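Local structure of arabinogalactan endo-1,4-beta-galactosidase (Ignisphaera aggregans, 7OSK) at residues 133-138 against 170-175; 180-185 against 221-226; 215-220 against 227-232. The protein probably hydrolyses internal beta-1,4 linkages of galactan chains, this chain being the calcium-binding family 53 catalytic domain of a longer enzyme. All coordinates share one frame; numbering follows the deposited sequence.

Interaction 1: 133-138 against 170-175; sequences IDFHYS and YNALKY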
ATOM      1  N   ILE A 133      -2.484  -6.976  -4.108  1.00 18.16           N
ATOM      2  CA  ILE A 133      -1.233  -6.837  -4.843  1.00 19.80           C
ATOM      3  C   ILE A 133      -1.222  -5.534  -5.622  1.00 19.47           C
ATOM      4  O   ILE A 133      -2.171  -5.211  -6.338  1.00 18.28           O
ATOM      5  CB  ILE A 133      -0.996  -8.019  -5.803  1.00 17.83           C
ATOM      6  CG1 ILE A 133      -0.681  -9.285  -5.004  1.00 18.22           C
ATOM      7  CG2 ILE A 133       0.142  -7.711  -6.783  1.00 16.68           C
ATOM      8  CD1 ILE A 133       0.602  -9.223  -4.186  1.00 17.60           C
ATOM      9  N   ASP A 134      -0.120  -4.809  -5.474  1.00 17.04           N
ATOM     10  CA  ASP A 134       0.050  -3.493  -6.068  1.00 17.51           C
ATOM     11  C   ASP A 134       1.119  -3.526  -7.158  1.00 19.17           C
ATOM     12  O   ASP A 134       2.297  -3.298  -6.893  1.00 19.62           O
ATOM     13  CB  ASP A 134       0.411  -2.482  -4.976  1.00 18.04           C
ATOM     14  CG  ASP A 134       0.851  -1.140  -5.532  1.00 18.64           C
ATOM     15  OD1 ASP A 134       0.354  -0.740  -6.604  1.00 20.06           O
ATOM     16  OD2 ASP A 134       1.692  -0.477  -4.891  1.00 19.38           O
ATOM     17  N   PHE A 135       0.700  -3.826  -8.381  1.00 17.83           N
ATOM     18  CA  PHE A 135       1.609  -3.813  -9.523  1.00 19.95           C
ATOM     19  C   PHE A 135       1.987  -2.382  -9.895  1.00 18.37           C
ATOM     20  O   PHE A 135       1.201  -1.668 -10.513  1.00 17.84           O
ATOM     21  CB  PHE A 135       0.977  -4.511 -10.731  1.00 19.34           C
ATOM     22  CG  PHE A 135       0.681  -5.966 -10.509  1.00 19.92           C
ATOM     23  CD1 PHE A 135       1.709  -6.886 -10.402  1.00 17.67           C
ATOM     24  CD2 PHE A 135      -0.626  -6.416 -10.423  1.00 20.47           C
ATOM     25  CE1 PHE A 135       1.440  -8.223 -10.204  1.00 17.70           C
ATOM     26  CE2 PHE A 135      -0.900  -7.754 -10.225  1.00 19.64           C
ATOM     27  CZ  PHE A 135       0.134  -8.658 -10.117  1.00 19.72           C
ATOM     28  N   HIS A 136       3.193  -1.968  -9.521  1.00 18.87           N
ATOM     29  CA  HIS A 136       3.669  -0.628  -9.847  1.00 19.35           C
ATOM     30  C   HIS A 136       3.847  -0.455 -11.353  1.00 19.10           C
ATOM     31  O   HIS A 136       3.865   0.670 -11.852  1.00 18.52           O
ATOM     32  CB  HIS A 136       4.989  -0.334  -9.127  1.00 18.28           C
ATOM     33  CG  HIS A 136       4.829  -0.050  -7.666  1.00 19.33           C
ATOM     34  ND1 HIS A 136       5.525   0.949  -7.021  1.00 20.72           N
ATOM     35  CD2 HIS A 136       4.050  -0.633  -6.725  1.00 19.25           C
ATOM     36  CE1 HIS A 136       5.179   0.970  -5.745  1.00 21.64           C
ATOM     37  NE2 HIS A 136       4.286   0.019  -5.539  1.00 20.36           N
ATOM     38  N   TYR A 137       3.951  -1.572 -12.070  1.00 18.51           N
ATOM     39  CA  TYR A 137       4.258  -1.558 -13.498  1.00 19.41           C
ATOM     40  C   TYR A 137       5.497  -0.700 -13.747  1.00 19.71           C
ATOM     41  O   TYR A 137       5.533   0.141 -14.642  1.00 18.44           O
ATOM     42  CB  TYR A 137       3.058  -1.062 -14.308  1.00 21.47           C
ATOM     43  CG  TYR A 137       1.904  -2.042 -14.298  1.00 19.89           C
ATOM     44  CD1 TYR A 137       1.966  -3.222 -15.032  1.00 21.31           C
ATOM     45  CD2 TYR A 137       0.761  -1.797 -13.550  1.00 20.43           C
ATOM     46  CE1 TYR A 137       0.922  -4.128 -15.022  1.00 19.24           C
ATOM     47  CE2 TYR A 137      -0.291  -2.698 -13.536  1.00 23.96           C
ATOM     48  CZ  TYR A 137      -0.204  -3.861 -14.274  1.00 19.52           C
ATOM     49  OH  TYR A 137      -1.248  -4.758 -14.261  1.00 17.20           O
ATOM     50  N   SER A 138       6.508  -0.941 -12.920  1.00 20.11           N
ATOM     51  CA  SER A 138       7.800  -0.281 -13.010  1.00 18.64           C
ATOM     52  C   SER A 138       8.828  -1.234 -12.416  1.00 18.95           C
ATOM     53  O   SER A 138       8.459  -2.166 -11.702  1.00 20.32           O
ATOM     54  CB  SER A 138       7.788   1.054 -12.263  1.00 18.42           C
ATOM     55  OG  SER A 138       9.063   1.671 -12.291  1.00 22.38           O
ATOM     56  N   TYR A 170      -1.239 -11.077 -16.950  1.00 21.30           N
ATOM     57  CA  TYR A 170      -1.883 -12.379 -17.033  1.00 21.94           C
ATOM     58  C   TYR A 170      -0.978 -13.445 -16.436  1.00 21.30           C
ATOM     59  O   TYR A 170      -1.371 -14.161 -15.515  1.00 21.68           O
ATOM     60  CB  TYR A 170      -2.226 -12.722 -18.485  1.00 23.44           C
ATOM     61  CG  TYR A 170      -2.844 -14.091 -18.650  1.00 23.32           C
ATOM     62  CD1 TYR A 170      -4.198 -14.296 -18.423  1.00 21.83           C
ATOM     63  CD2 TYR A 170      -2.072 -15.181 -19.031  1.00 23.97           C
ATOM     64  CE1 TYR A 170      -4.766 -15.545 -18.568  1.00 22.71           C
ATOM     65  CE2 TYR A 170      -2.631 -16.434 -19.180  1.00 24.79           C
ATOM     66  CZ  TYR A 170      -3.979 -16.612 -18.948  1.00 25.64           C
ATOM     67  OH  TYR A 170      -4.539 -17.860 -19.095  1.00 28.55           O
ATOM     68  N   ASN A 171       0.240 -13.534 -16.959  1.00 22.43           N
ATOM     69  CA  ASN A 171       1.215 -14.506 -16.482  1.00 21.02           C
ATOM     70  C   ASN A 171       1.605 -14.251 -15.030  1.00 20.94           C
ATOM     71  O   ASN A 171       1.874 -15.189 -14.282  1.00 21.45           O
ATOM     72  CB  ASN A 171       2.459 -14.485 -17.370  1.00 21.73           C
ATOM     73  CG  ASN A 171       2.235 -15.166 -18.710  1.00 24.58           C
ATOM     74  OD1 ASN A 171       1.560 -16.192 -18.794  1.00 27.04           O
ATOM     75  ND2 ASN A 171       2.805 -14.596 -19.767  1.00 24.82           N
ATOM     76  N   ALA A 172       1.637 -12.980 -14.634  1.00 22.38           N
ATOM     77  CA  ALA A 172       1.941 -12.624 -13.252  1.00 18.91           C
ATOM     78  C   ALA A 172       0.909 -13.236 -12.313  1.00 21.39           C
ATOM     79  O   ALA A 172       1.264 -13.949 -11.381  1.00 20.73           O
ATOM     80  CB  ALA A 172       1.987 -11.116 -13.078  1.00 17.11           C
ATOM     81  N   LEU A 173      -0.369 -12.971 -12.571  1.00 23.40           N
ATOM     82  CA  LEU A 173      -1.433 -13.488 -11.716  1.00 20.51           C
ATOM     83  C   LEU A 173      -1.603 -14.997 -11.882  1.00 20.82           C
ATOM     84  O   LEU A 173      -2.018 -15.681 -10.947  1.00 21.31           O
ATOM     85  CB  LEU A 173      -2.751 -12.771 -12.012  1.00 19.85           C
ATOM     86  CG  LEU A 173      -2.776 -11.279 -11.657  1.00 19.45           C
ATOM     87  CD1 LEU A 173      -4.087 -10.649 -12.080  1.00 18.93           C
ATOM     88  CD2 LEU A 173      -2.542 -11.054 -10.170  1.00 19.12           C
ATOM     89  N   LYS A 174      -1.278 -15.516 -13.064  1.00 20.29           N
ATOM     90  CA  LYS A 174      -1.280 -16.961 -13.276  1.00 20.92           C
ATOM     91  C   LYS A 174      -0.193 -17.622 -12.435  1.00 22.88           C
ATOM     92  O   LYS A 174      -0.340 -18.766 -12.004  1.00 23.33           O
ATOM     93  CB  LYS A 174      -1.078 -17.303 -14.755  1.00 22.78           C
ATOM     94  CG  LYS A 174      -2.358 -17.647 -15.509  1.00 23.60           C
ATOM     95  CD  LYS A 174      -2.981 -18.942 -14.996  1.00 25.19           C
ATOM     96  CE  LYS A 174      -4.242 -19.299 -15.760  1.00 27.27           C
ATOM     97  NZ  LYS A 174      -4.981 -20.411 -15.103  1.00 26.03           N
ATOM     98  N   TYR A 175       0.900 -16.896 -12.210  1.00 19.72           N
ATOM     99  CA  TYR A 175       1.990 -17.387 -11.376  1.00 21.72           C
ATOM    100  C   TYR A 175       1.552 -17.461  -9.913  1.00 23.08           C
ATOM    101  O   TYR A 175       1.804 -18.458  -9.230  1.00 22.81           O
ATOM    102  CB  TYR A 175       3.224 -16.487 -11.527  1.00 20.25           C
ATOM    103  CG  TYR A 175       4.381 -16.833 -10.614  1.00 21.04           C
ATOM    104  CD1 TYR A 175       4.470 -16.287  -9.340  1.00 21.00           C
ATOM    105  CD2 TYR A 175       5.389 -17.691 -11.031  1.00 20.56           C
ATOM    106  CE1 TYR A 175       5.526 -16.592  -8.503  1.00 19.14           C
ATOM    107  CE2 TYR A 175       6.451 -18.002 -10.199  1.00 19.40           C
ATOM    108  CZ  TYR A 175       6.513 -17.451  -8.936  1.00 19.20           C
ATOM    109  OH  TYR A 175       7.568 -17.756  -8.104  1.00 18.12           O
TER
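Phe135, on barrel strand 130-135, reaches outward to Ala172 and Leu173 of helix 158-178, one of the helices wrapped around the TIM barrel. Its CB lies over the rim of one face of the Tyr137 ring. From there CG sets out opposite the carbonyl carbon (chi1 -63°), which carries the ring away from the strand and toward the helix. Ile133 CG2 packs above one face of this ring, offset from its middle, so the neighbour two residues back on the strand limits how the ring can turn. Farther out, Phe135 CE1 meets Ala172 CB obliquely at 4.1 Å. At the tip, Phe135 CZ touches Leu173 CD2 at 3.6 Å, and the methyl approaches the ring edge close to its plane; CE2 is about as near to it. The three residue types suit their places: a long flat ring spans the strand-to-helix gap, alanine lets the helix come close, and a branched leucine bears on the ring's end. Val186 and Trp168 also pack on Phe135. With no hydrogen bond between the segments, the contact rests on dispersion and on keeping these carbon surfaces from water.

Interaction 2: 180-185 against 221-226; sequences NALPDM and KDVNPN
Leu182 meets Val223 and Asn224 where two helix-to-strand connections of the TIM barrel run side by side. The loop after helix 158-178 leads into strand 185-188, while helix 206-223 ends beside it in an Asx turn on the way to strand 228-234. The apolar part is small: Leu182 CD1 approaches Val223 CG1 at 4.3 Å. Placing CG opposite the backbone N (chi1 -172°) carries the fork of Leu182 toward the other segment, where its two methyls part, one for each partner. Leucine suits this partly exposed spot because its two methyls let one side chain cover both Val223 and Asn224, and it also packs on Ala177 of helix 158-178. Leu182 CD2 lies 4.2 Å from Asn224 ND2, a van der Waals contact with the two side chains meeting at a slant.

No hydrogen bond joins the two segments; the polar interactions lie within 221-226 or lead to other parts of the barrel. Asp184 turns its charge to the barrel: OD2 accepts from the backbone N of Val131, and its main chain pairs with Lys228. Asparagine suits the place of Asn224, the first residue to leave helical geometry, because its side-chain carbonyl can reach forward to the backbone N two residues on. With an alanine here, the backbone N of Asn226 would probably lose its side-chain acceptor, the turn would be freer to shift, and Leu182 CD2 would lose its neighbour. In the turn itself, Asn224 OD1 accepts from Asn226 N at 2.8 Å, the N-H...O angle being 148° and the donor tilted 23° from the carbonyl plane.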
ATOM      1  N   ASN A 180      -0.755 -20.737  -4.953  1.00 24.94           N
ATOM      2  CA  ASN A 180      -1.851 -20.456  -4.029  1.00 25.14           C
ATOM      3  C   ASN A 180      -1.665 -19.106  -3.354  1.00 22.56           C
ATOM      4  O   ASN A 180      -1.635 -19.006  -2.129  1.00 22.67           O
ATOM      5  CB  ASN A 180      -1.972 -21.566  -2.981  1.00 24.83           C
ATOM      6  CG  ASN A 180      -2.438 -22.882  -3.577  1.00 26.35           C
ATOM      7  OD1 ASN A 180      -1.754 -23.902  -3.476  1.00 29.56           O
ATOM      8  ND2 ASN A 180      -3.608 -22.865  -4.205  1.00 25.87           N
ATOM      9  N   ALA A 181      -1.525 -18.071  -4.177  1.00 22.89           N
ATOM     10  CA  ALA A 181      -1.322 -16.714  -3.690  1.00 23.74           C
ATOM     11  C   ALA A 181      -2.093 -15.715  -4.543  1.00 22.96           C
ATOM     12  O   ALA A 181      -1.700 -14.555  -4.662  1.00 23.72           O
ATOM     13  CB  ALA A 181       0.158 -16.372  -3.681  1.00 21.42           C
ATOM     14  N   LEU A 182      -3.186 -16.171  -5.145  1.00 20.78           N
ATOM     15  CA  LEU A 182      -4.038 -15.287  -5.926  1.00 20.41           C
ATOM     16  C   LEU A 182      -4.574 -14.165  -5.041  1.00 20.83           C
ATOM     17  O   LEU A 182      -5.225 -14.438  -4.030  1.00 23.66           O
ATOM     18  CB  LEU A 182      -5.199 -16.061  -6.546  1.00 22.91           C
ATOM     19  CG  LEU A 182      -6.039 -15.267  -7.549  1.00 21.47           C
ATOM     20  CD1 LEU A 182      -5.252 -15.041  -8.832  1.00 19.36           C
ATOM     21  CD2 LEU A 182      -7.353 -15.972  -7.836  1.00 22.92           C
ATOM     22  N   PRO A 183      -4.300 -12.901  -5.408  1.00 20.55           N
ATOM     23  CA  PRO A 183      -4.778 -11.793  -4.573  1.00 21.55           C
ATOM     24  C   PRO A 183      -6.273 -11.530  -4.711  1.00 22.98           C
ATOM     25  O   PRO A 183      -6.808 -11.576  -5.819  1.00 23.61           O
ATOM     26  CB  PRO A 183      -3.972 -10.600  -5.087  1.00 19.24           C
ATOM     27  CG  PRO A 183      -3.672 -10.929  -6.502  1.00 19.87           C
ATOM     28  CD  PRO A 183      -3.495 -12.420  -6.548  1.00 21.14           C
ATOM     29  N   ASP A 184      -6.932 -11.253  -3.590  1.00 20.18           N
ATOM     30  CA  ASP A 184      -8.350 -10.924  -3.599  1.00 20.20           C
ATOM     31  C   ASP A 184      -8.579  -9.610  -4.331  1.00 22.03           C
ATOM     32  O   ASP A 184      -9.609  -9.421  -4.975  1.00 23.71           O
ATOM     33  CB  ASP A 184      -8.895 -10.832  -2.173  1.00 23.21           C
ATOM     34  CG  ASP A 184      -8.563 -12.056  -1.339  1.00 24.46           C
ATOM     35  OD1 ASP A 184      -9.318 -13.050  -1.404  1.00 22.81           O
ATOM     36  OD2 ASP A 184      -7.545 -12.020  -0.614  1.00 25.35           O
ATOM     37  N   MET A 185      -7.603  -8.711  -4.225  1.00 19.83           N
ATOM     38  CA  MET A 185      -7.674  -7.400  -4.863  1.00 20.47           C
ATOM     39  C   MET A 185      -6.386  -7.068  -5.604  1.00 22.16           C
ATOM     40  O   MET A 185      -5.292  -7.375  -5.139  1.00 21.81           O
ATOM     41  CB  MET A 185      -7.966  -6.319  -3.824  1.00 21.30           C
ATOM     42  CG  MET A 185      -9.367  -6.401  -3.266  1.00 26.21           C
ATOM     43  SD  MET A 185      -9.807  -5.053  -2.161  1.00 35.37           S
ATOM     44  CE  MET A 185     -11.550  -5.410  -1.931  1.00 36.96           C
ATOM     45  N   LYS A 221      -9.082 -10.067 -15.181  1.00 26.38           N
ATOM     46  CA  LYS A 221     -10.397 -10.700 -15.242  1.00 25.67           C
ATOM     47  C   LYS A 221     -10.321 -12.036 -15.986  1.00 22.50           C
ATOM     48  O   LYS A 221     -11.097 -12.953 -15.710  1.00 23.58           O
ATOM     49  CB  LYS A 221     -11.414  -9.773 -15.923  1.00 26.55           C
ATOM     50  CG  LYS A 221     -11.364  -8.308 -15.465  1.00 25.32           C
ATOM     51  CD  LYS A 221     -12.334  -8.012 -14.336  1.00 25.61           C
ATOM     52  CE  LYS A 221     -13.762  -7.859 -14.842  1.00 27.48           C
ATOM     53  NZ  LYS A 221     -14.143  -6.426 -14.991  1.00 25.10           N
ATOM     54  N   ASP A 222      -9.384 -12.142 -16.925  1.00 23.47           N
ATOM     55  CA  ASP A 222      -9.197 -13.371 -17.695  1.00 24.67           C
ATOM     56  C   ASP A 222      -8.623 -14.485 -16.818  1.00 25.22           C
ATOM     57  O   ASP A 222      -8.864 -15.667 -17.067  1.00 24.53           O
ATOM     58  CB  ASP A 222      -8.279 -13.125 -18.896  1.00 23.78           C
ATOM     59  CG  ASP A 222      -8.958 -12.343 -20.007  1.00 24.75           C
ATOM     60  OD1 ASP A 222     -10.203 -12.384 -20.104  1.00 23.66           O
ATOM     61  OD2 ASP A 222      -8.237 -11.692 -20.792  1.00 25.62           O
ATOM     62  N   VAL A 223      -7.858 -14.103 -15.799  1.00 24.91           N
ATOM     63  CA  VAL A 223      -7.361 -15.063 -14.820  1.00 23.22           C
ATOM     64  C   VAL A 223      -8.492 -15.414 -13.859  1.00 24.42           C
ATOM     65  O   VAL A 223      -8.701 -16.581 -13.525  1.00 21.71           O
ATOM     66  CB  VAL A 223      -6.155 -14.515 -14.025  1.00 24.94           C
ATOM     67  CG1 VAL A 223      -5.610 -15.577 -13.075  1.00 26.80           C
ATOM     68  CG2 VAL A 223      -5.060 -14.041 -14.970  1.00 23.10           C
ATOM     69  N   ASN A 224      -9.224 -14.391 -13.430  1.00 25.46           N
ATOM     70  CA  ASN A 224     -10.354 -14.571 -12.528  1.00 27.01           C
ATOM     71  C   ASN A 224     -11.191 -13.288 -12.484  1.00 25.12           C
ATOM     72  O   ASN A 224     -10.687 -12.242 -12.080  1.00 27.21           O
ATOM     73  CB  ASN A 224      -9.862 -14.944 -11.126  1.00 25.19           C
ATOM     74  CG  ASN A 224     -10.991 -15.325 -10.189  1.00 26.43           C
ATOM     75  OD1 ASN A 224     -11.814 -14.488  -9.819  1.00 28.19           O
ATOM     76  ND2 ASN A 224     -11.022 -16.591  -9.782  1.00 30.88           N
ATOM     77  N   PRO A 225     -12.474 -13.359 -12.891  1.00 23.31           N
ATOM     78  CA  PRO A 225     -13.248 -12.118 -12.992  1.00 25.13           C
ATOM     79  C   PRO A 225     -13.837 -11.657 -11.657  1.00 26.85           C
ATOM     80  O   PRO A 225     -14.593 -10.683 -11.634  1.00 25.03           O
ATOM     81  CB  PRO A 225     -14.367 -12.483 -13.983  1.00 26.94           C
ATOM     82  CG  PRO A 225     -14.277 -14.009 -14.184  1.00 24.56           C
ATOM     83  CD  PRO A 225     -13.328 -14.526 -13.159  1.00 25.28           C
ATOM     84  N   ASN A 226     -13.490 -12.342 -10.568  1.00 27.83           N
ATOM     85  CA  ASN A 226     -13.972 -11.981  -9.236  1.00 29.67           C
ATOM     86  C   ASN A 226     -12.870 -11.274  -8.443  1.00 29.23           C
ATOM     87  O   ASN A 226     -13.088 -10.812  -7.323  1.00 31.13           O
ATOM     88  CB  ASN A 226     -14.474 -13.224  -8.491  1.00 34.23           C
ATOM     89  CG  ASN A 226     -15.093 -12.894  -7.140  1.00 44.88           C
ATOM     90  OD1 ASN A 226     -16.192 -12.343  -7.065  1.00 47.40           O
ATOM     91  ND2 ASN A 226     -14.391 -13.244  -6.064  1.00 46.75           N
TER

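Interaction 3: 215-220 against 227-232; sequences AAISAV and IKIVIH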
ATOM      1  N   ALA A 215      -6.057  -2.598 -20.546  1.00 21.24           N
ATOM      2  CA  ALA A 215      -5.313  -3.793 -20.937  1.00 20.66           C
ATOM      3  C   ALA A 215      -4.928  -4.640 -19.729  1.00 21.60           C
ATOM      4  O   ALA A 215      -5.043  -5.867 -19.755  1.00 21.16           O
ATOM      5  CB  ALA A 215      -4.073  -3.403 -21.714  1.00 22.59           C
ATOM      6  N   ALA A 216      -4.461  -3.979 -18.677  1.00 20.66           N
ATOM      7  CA  ALA A 216      -4.118  -4.666 -17.440  1.00 20.41           C
ATOM      8  C   ALA A 216      -5.358  -5.294 -16.822  1.00 21.09           C
ATOM      9  O   ALA A 216      -5.327  -6.440 -16.381  1.00 20.93           O
ATOM     10  CB  ALA A 216      -3.472  -3.709 -16.464  1.00 18.79           C
ATOM     11  N   ILE A 217      -6.451  -4.540 -16.797  1.00 22.08           N
ATOM     12  CA  ILE A 217      -7.693  -5.021 -16.208  1.00 21.67           C
ATOM     13  C   ILE A 217      -8.218  -6.240 -16.965  1.00 21.94           C
ATOM     14  O   ILE A 217      -8.669  -7.202 -16.350  1.00 20.80           O
ATOM     15  CB  ILE A 217      -8.767  -3.914 -16.180  1.00 19.07           C
ATOM     16  CG1 ILE A 217      -8.307  -2.773 -15.274  1.00 18.57           C
ATOM     17  CG2 ILE A 217     -10.098  -4.461 -15.674  1.00 20.58           C
ATOM     18  CD1 ILE A 217      -9.154  -1.529 -15.361  1.00 20.85           C
ATOM     19  N   SER A 218      -8.154  -6.204 -18.294  1.00 20.19           N
ATOM     20  CA  SER A 218      -8.578  -7.347 -19.096  1.00 20.83           C
ATOM     21  C   SER A 218      -7.795  -8.590 -18.700  1.00 21.74           C
ATOM     22  O   SER A 218      -8.335  -9.695 -18.690  1.00 23.78           O
ATOM     23  CB  SER A 218      -8.396  -7.071 -20.589  1.00 20.82           C
ATOM     24  OG  SER A 218      -9.440  -6.255 -21.089  1.00 22.02           O
ATOM     25  N   ALA A 219      -6.523  -8.402 -18.364  1.00 21.81           N
ATOM     26  CA  ALA A 219      -5.669  -9.514 -17.974  1.00 22.84           C
ATOM     27  C   ALA A 219      -6.131 -10.113 -16.649  1.00 23.57           C
ATOM     28  O   ALA A 219      -6.234 -11.331 -16.519  1.00 20.83           O
ATOM     29  CB  ALA A 219      -4.220  -9.062 -17.878  1.00 23.20           C
ATOM     30  N   VAL A 220      -6.414  -9.253 -15.675  1.00 22.13           N
ATOM     31  CA  VAL A 220      -6.834  -9.701 -14.351  1.00 23.56           C
ATOM     32  C   VAL A 220      -8.101 -10.549 -14.424  1.00 25.19           C
ATOM     33  O   VAL A 220      -8.186 -11.613 -13.807  1.00 23.14           O
ATOM     34  CB  VAL A 220      -7.098  -8.511 -13.405  1.00 22.53           C
ATOM     35  CG1 VAL A 220      -7.532  -9.008 -12.026  1.00 22.12           C
ATOM     36  CG2 VAL A 220      -5.866  -7.630 -13.294  1.00 22.08           C
ATOM     37  N   ILE A 227     -11.682 -11.195  -9.034  1.00 27.73           N
ATOM     38  CA  ILE A 227     -10.633 -10.332  -8.510  1.00 25.67           C
ATOM     39  C   ILE A 227     -11.101  -8.892  -8.660  1.00 25.75           C
ATOM     40  O   ILE A 227     -11.593  -8.506  -9.722  1.00 28.28           O
ATOM     41  CB  ILE A 227      -9.293 -10.533  -9.248  1.00 23.83           C
ATOM     42  CG1 ILE A 227      -8.805 -11.973  -9.074  1.00 25.22           C
ATOM     43  CG2 ILE A 227      -8.239  -9.556  -8.737  1.00 21.46           C
ATOM     44  CD1 ILE A 227      -7.660 -12.343  -9.987  1.00 26.15           C
ATOM     45  N   LYS A 228     -10.951  -8.102  -7.603  1.00 23.19           N
ATOM     46  CA  LYS A 228     -11.444  -6.731  -7.611  1.00 24.99           C
ATOM     47  C   LYS A 228     -10.348  -5.749  -7.991  1.00 23.37           C
ATOM     48  O   LYS A 228      -9.207  -5.856  -7.535  1.00 20.93           O
ATOM     49  CB  LYS A 228     -12.039  -6.371  -6.249  1.00 25.51           C
ATOM     50  CG  LYS A 228     -13.399  -7.026  -6.012  1.00 28.65           C
ATOM     51  CD  LYS A 228     -13.669  -7.347  -4.548  1.00 39.06           C
ATOM     52  CE  LYS A 228     -12.719  -8.408  -3.992  1.00 35.59           C
ATOM     53  NZ  LYS A 228     -13.264  -9.792  -4.088  1.00 37.32           N
ATOM     54  N   ILE A 229     -10.722  -4.789  -8.831  1.00 20.91           N
ATOM     55  CA  ILE A 229      -9.787  -3.825  -9.384  1.00 20.54           C
ATOM     56  C   ILE A 229      -9.724  -2.581  -8.511  1.00 21.05           C
ATOM     57  O   ILE A 229     -10.754  -2.056  -8.092  1.00 22.63           O
ATOM     58  CB  ILE A 229     -10.190  -3.430 -10.813  1.00 20.81           C
ATOM     59  CG1 ILE A 229     -10.410  -4.683 -11.668  1.00 23.36           C
ATOM     60  CG2 ILE A 229      -9.147  -2.515 -11.435  1.00 20.46           C
ATOM     61  CD1 ILE A 229      -9.255  -5.669 -11.644  1.00 27.64           C
ATOM     62  N   VAL A 230      -8.505  -2.120  -8.246  1.00 19.93           N
ATOM     63  CA  VAL A 230      -8.285  -0.965  -7.386  1.00 20.14           C
ATOM     64  C   VAL A 230      -7.559   0.146  -8.134  1.00 19.14           C
ATOM     65  O   VAL A 230      -6.444  -0.042  -8.621  1.00 18.61           O
ATOM     66  CB  VAL A 230      -7.468  -1.343  -6.137  1.00 18.54           C
ATOM     67  CG1 VAL A 230      -7.316  -0.146  -5.213  1.00 18.09           C
ATOM     68  CG2 VAL A 230      -8.121  -2.506  -5.404  1.00 18.45           C
ATOM     69  N   ILE A 231      -8.209   1.302  -8.218  1.00 19.07           N
ATOM     70  CA  ILE A 231      -7.595   2.506  -8.759  1.00 17.02           C
ATOM     71  C   ILE A 231      -7.066   3.344  -7.601  1.00 21.10           C
ATOM     72  O   ILE A 231      -7.838   3.847  -6.781  1.00 19.43           O
ATOM     73  CB  ILE A 231      -8.596   3.325  -9.602  1.00 19.44           C
ATOM     74  CG1 ILE A 231      -9.017   2.539 -10.848  1.00 19.72           C
ATOM     75  CG2 ILE A 231      -8.001   4.672  -9.999  1.00 17.78           C
ATOM     76  CD1 ILE A 231      -7.878   2.207 -11.807  1.00 19.00           C
ATOM     77  N   HIS A 232      -5.745   3.489  -7.546  1.00 21.96           N
ATOM     78  CA  HIS A 232      -5.081   4.137  -6.420  1.00 19.27           C
ATOM     79  C   HIS A 232      -4.678   5.566  -6.758  1.00 19.08           C
ATOM     80  O   HIS A 232      -4.040   5.817  -7.780  1.00 20.61           O
ATOM     81  CB  HIS A 232      -3.852   3.321  -6.006  1.00 18.75           C
ATOM     82  CG  HIS A 232      -3.168   3.830  -4.779  1.00 18.81           C
ATOM     83  ND1 HIS A 232      -1.895   3.431  -4.418  1.00 17.64           N
ATOM     84  CD2 HIS A 232      -3.568   4.697  -3.818  1.00 19.59           C
ATOM     85  CE1 HIS A 232      -1.545   4.031  -3.301  1.00 18.23           C
ATOM     86  NE2 HIS A 232      -2.543   4.808  -2.912  1.00 17.88           N
TER
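Val220 and Ile217, one helical turn apart on helix 206-223, fit against Ile227, just before strand 228-234, and Ile229 within it. The main bump is Val220 CG1. It enters the hollow between the two isoleucines, 3.4 Å from Ile227 CG2 and 3.8 Å from Ile229 CD1. Standing opposite the backbone N (chi1 -180°), this methyl is the branch of the valine that meets both partners. The fit works the other way as well, since Ile229 fills the dip between Ile217 and Val220. Its CG2 branch rests 3.9 Å from Ile217 CG1, its CG1 lies 4.0 Å from Ile217 CG2, and its CD1 runs on to the valine. Ile217 and Ile229 thus overlap along both branches, crossing at a slant. All four residues are beta-branched, with short, stiff arms that interlock; for Ile229 the branching also suits a strand.

The contact closes a beta-alpha-beta unit, in which the chain leaves strand 185-188, runs along helix 206-223 and returns on strand 228-234. Val186 and Ile188 of strand 185-188 extend the apolar layer beneath the helix, and Phe255 adds to it beside Ile229. Ala215 and Ala219, small enough to let helices approach, turn to the adjoining helix 158-178, and strand 257-261 borders strand 228-234 beyond.

How the interactions relate
Interactions 1 and 3 are buried layers between barrel strands and the helices outside them, made entirely of hydrocarbon; interaction 2 is a surface contact between a loop and the end of helix 206-223 with the turn after it, where a thin apolar patch lies beside one side-chain amide. Interactions 2 and 3 share helix 206-223, the former at its end and the latter along its last turns, and their segments alternate along the chain. Interaction 1 uses the preceding helix, 158-178, whose Leu173 reaches both others: CD2 lies 3.8 Å from Pro183 CG and CD1 lies 3.7 Å from Val220 CA. Strand 185-188 stands between the strands of 133-138 and 227-232, so all three belong to one continuous sector of the barrel.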